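Local coordinates for protein PLP-Dependent L-Arginine Hydroxylase MppP (Streptomyces wadayamensis, PDB 6C9B) that uses pyridoxal 5'-phosphate to oxidise L-arginine, giving 4-hydroxy-2-ketoarginine and 2-ketoarginine, within an aminotransferase-like fold, at residues Ser286-Ala291 / Ile353-Ser358. Sequence-based numbering, arbitrary orientation.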
ATOM      1  N   SER B 286       8.864  24.675 -20.365  1.00 27.94           N
ATOM      2  CA  SER B 286       9.227  25.923 -21.025  1.00 28.35           C
ATOM      3  C   SER B 286       8.891  27.130 -20.165  1.00 32.93           C
ATOM      4  O   SER B 286       9.643  28.110 -20.164  1.00 30.34           O
ATOM      5  CB  SER B 286       8.520  26.035 -22.374  1.00 38.37           C
ATOM      6  OG  SER B 286       8.755  24.875 -23.150  1.00 60.00           O
ATOM      7  N   VAL B 287       7.754  27.119 -19.456  1.00 30.09           N
ATOM      8  CA  VAL B 287       7.459  28.313 -18.661  1.00 41.52           C
ATOM      9  C   VAL B 287       8.449  28.420 -17.516  1.00 27.36           C
ATOM     10  O   VAL B 287       8.879  29.525 -17.168  1.00 34.10           O
ATOM     11  CB  VAL B 287       5.993  28.392 -18.156  1.00 48.37           C
ATOM     12  CG1 VAL B 287       5.057  27.428 -18.843  1.00 45.65           C
ATOM     13  CG2 VAL B 287       5.889  28.298 -16.646  1.00 37.64           C
ATOM     14  N   VAL B 288       8.866  27.278 -16.943  1.00 30.16           N
ATOM     15  CA  VAL B 288       9.851  27.318 -15.862  1.00 28.27           C
ATOM     16  C   VAL B 288      11.169  27.887 -16.365  1.00 32.22           C
ATOM     17  O   VAL B 288      11.775  28.743 -15.716  1.00 32.80           O
ATOM     18  CB  VAL B 288      10.054  25.925 -15.241  1.00 30.52           C
ATOM     19  CG1 VAL B 288      11.187  25.963 -14.232  1.00 30.81           C
ATOM     20  CG2 VAL B 288       8.775  25.452 -14.595  1.00 29.56           C
ATOM     21  N   ARG B 289      11.649  27.399 -17.515  1.00 31.12           N
ATOM     22  CA  ARG B 289      12.960  27.821 -17.997  1.00 30.87           C
ATOM     23  C   ARG B 289      12.930  29.269 -18.467  1.00 36.71           C
ATOM     24  O   ARG B 289      13.872  30.024 -18.212  1.00 37.36           O
ATOM     25  CB  ARG B 289      13.441  26.873 -19.098  1.00 29.98           C
ATOM     26  CG  ARG B 289      13.704  25.471 -18.555  1.00 31.89           C
ATOM     27  CD  ARG B 289      14.318  24.531 -19.540  1.00 32.54           C
ATOM     28  NE  ARG B 289      14.595  23.250 -18.897  1.00 27.14           N
ATOM     29  CZ  ARG B 289      15.101  22.195 -19.522  1.00 35.76           C
ATOM     30  NH1 ARG B 289      15.387  22.251 -20.819  1.00 40.54           N
ATOM     31  NH2 ARG B 289      15.325  21.092 -18.848  1.00 28.90           N
ATOM     32  N   ARG B 290      11.817  29.691 -19.074  1.00 36.66           N
ATOM     33  CA  ARG B 290      11.657  31.090 -19.469  1.00 38.84           C
ATOM     34  C   ARG B 290      11.627  32.016 -18.253  1.00 40.51           C
ATOM     35  O   ARG B 290      12.136  33.141 -18.312  1.00 48.65           O
ATOM     36  CB  ARG B 290      10.372  31.230 -20.296  1.00 44.53           C
ATOM     37  CG  ARG B 290      10.062  32.623 -20.832  1.00 57.08           C
ATOM     38  CD  ARG B 290       8.815  32.597 -21.725  1.00 66.88           C
ATOM     39  NE  ARG B 290       8.868  31.497 -22.690  1.00 81.86           N
ATOM     40  CZ  ARG B 290       8.075  30.425 -22.695  1.00 77.71           C
ATOM     41  NH1 ARG B 290       7.104  30.277 -21.800  1.00 62.08           N
ATOM     42  NH2 ARG B 290       8.245  29.496 -23.626  1.00 74.76           N
ATOM     43  N   ALA B 291      11.008  31.582 -17.152  1.00 39.43           N
ATOM     44  CA  ALA B 291      10.886  32.450 -15.984  1.00 42.87           C
ATOM     45  C   ALA B 291      12.227  32.647 -15.288  1.00 50.57           C
ATOM     46  O   ALA B 291      12.498  33.717 -14.732  1.00 65.11           O
ATOM     47  CB  ALA B 291       9.863  31.876 -15.009  1.00 49.57           C
ATOM     48  N   ILE B 353      11.382  21.067  -9.016  1.00 19.42           N
ATOM     49  CA  ILE B 353      10.058  21.641  -9.258  1.00 21.37           C
ATOM     50  C   ILE B 353       9.179  20.604  -9.947  1.00 23.40           C
ATOM     51  O   ILE B 353       9.604  19.976 -10.924  1.00 23.38           O
ATOM     52  CB  ILE B 353      10.175  22.899 -10.137  1.00 22.24           C
ATOM     53  CG1 ILE B 353      11.001  23.958  -9.421  1.00 27.20           C
ATOM     54  CG2 ILE B 353       8.814  23.453 -10.521  1.00 24.56           C
ATOM     55  CD1 ILE B 353      11.349  25.130 -10.330  1.00 26.47           C
ATOM     56  N   ALA B 354       7.956  20.437  -9.445  1.00 22.27           N
ATOM     57  CA  ALA B 354       6.974  19.545 -10.047  1.00 20.04           C
ATOM     58  C   ALA B 354       6.267  20.216 -11.213  1.00 26.29           C
ATOM     59  O   ALA B 354       5.757  21.332 -11.083  1.00 23.76           O
ATOM     60  CB  ALA B 354       5.922  19.133  -9.014  1.00 19.68           C
ATOM     61  N   LEU B 355       6.228  19.527 -12.351  1.00 19.76           N
ATOM     62  CA  LEU B 355       5.635  20.068 -13.569  1.00 20.77           C
ATOM     63  C   LEU B 355       4.223  19.548 -13.831  1.00 21.00           C
ATOM     64  O   LEU B 355       3.510  20.125 -14.665  1.00 21.53           O
ATOM     65  CB  LEU B 355       6.514  19.743 -14.771  1.00 22.31           C
ATOM     66  CG  LEU B 355       7.945  20.294 -14.754  1.00 20.32           C
ATOM     67  CD1 LEU B 355       8.628  19.906 -16.051  1.00 23.45           C
ATOM     68  CD2 LEU B 355       7.977  21.811 -14.579  1.00 21.34           C
ATOM     69  N   SER B 356       3.805  18.473 -13.153  1.00 23.00           N
ATOM     70  CA  SER B 356       2.445  17.949 -13.334  1.00 20.56           C
ATOM     71  C   SER B 356       1.499  18.765 -12.467  1.00 23.43           C
ATOM     72  O   SER B 356       0.976  18.311 -11.446  1.00 23.23           O
ATOM     73  CB  SER B 356       2.373  16.467 -12.998  1.00 24.45           C
ATOM     74  OG  SER B 356       3.139  15.726 -13.935  1.00 23.40           O
ATOM     75  N   ARG B 357       1.275  19.994 -12.933  1.00 21.88           N
ATOM     76  CA  ARG B 357       0.551  21.038 -12.231  1.00 23.73           C
ATOM     77  C   ARG B 357      -0.148  21.877 -13.282  1.00 27.83           C
ATOM     78  O   ARG B 357       0.351  22.035 -14.394  1.00 27.41           O
ATOM     79  CB  ARG B 357       1.470  21.960 -11.422  1.00 26.00           C
ATOM     80  CG  ARG B 357       2.228  21.284 -10.299  1.00 21.62           C
ATOM     81  CD  ARG B 357       1.278  20.825  -9.254  1.00 23.51           C
ATOM     82  NE  ARG B 357       1.973  20.349  -8.060  1.00 22.94           N
ATOM     83  CZ  ARG B 357       2.466  19.131  -7.906  1.00 21.67           C
ATOM     84  NH1 ARG B 357       2.356  18.203  -8.862  1.00 20.74           N
ATOM     85  NH2 ARG B 357       3.072  18.842  -6.776  1.00 22.58           N
ATOM     86  N   SER B 358      -1.289  22.441 -12.920  1.00 26.30           N
ATOM     87  CA  SER B 358      -1.885  23.438 -13.792  1.00 26.28           C
ATOM     88  C   SER B 358      -0.892  24.570 -14.012  1.00 31.54           C
ATOM     89  O   SER B 358      -0.123  24.929 -13.119  1.00 28.24           O
ATOM     90  CB  SER B 358      -3.194  23.943 -13.188  1.00 31.55           C
ATOM     91  OG  SER B 358      -4.159  22.905 -13.220  1.00 33.04           O
TER
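Val288, near the C-terminal end of the long helix 256-291, packs against Ile353 on strand 350-354 and Leu355 just past its end, a helix-on-sheet contact in the smaller domain of the fold type I PLP-enzyme architecture shared with class I aminotransferases. All three side chains are buried, and the apolar contact is divided between the two methyls of the valine. CG1 of Val288 meets CD1 of Ile353 at 4.0 Å, the two methyl ends meeting head-on. CG2 of Val288 lies 3.7 Å from CD2 of Leu355, which comes in at a slant. With CG1 opposite the backbone N (chi1 174°), the branches diverge so that each methyl meets a different residue. Leu362 of helix 359-372 also touches Ile353, and that helix packs on Val287 and Ala291 as well.

Backbone bonds tie Ile353 to Glu310 of the adjacent strand 309-314, which also forms a salt bridge with the side chain of Arg289, while Asn284, earlier on the long helix, donates from ND2 to the carbonyl of Leu355. Beyond the strand, Ser356 centres an inverse gamma turn. The Arg357 guanidinium, which also bonds the carbonyls of Asn24 and Asp27, reaches back to this turn, with CB of Ala354 against one face: Arg357 NH1 donates to Ser356 O at 2.9 Å with an N-H...O angle of 164°, the acceptor lying in the guanidinium plane while the donor sits well above the carbonyl plane.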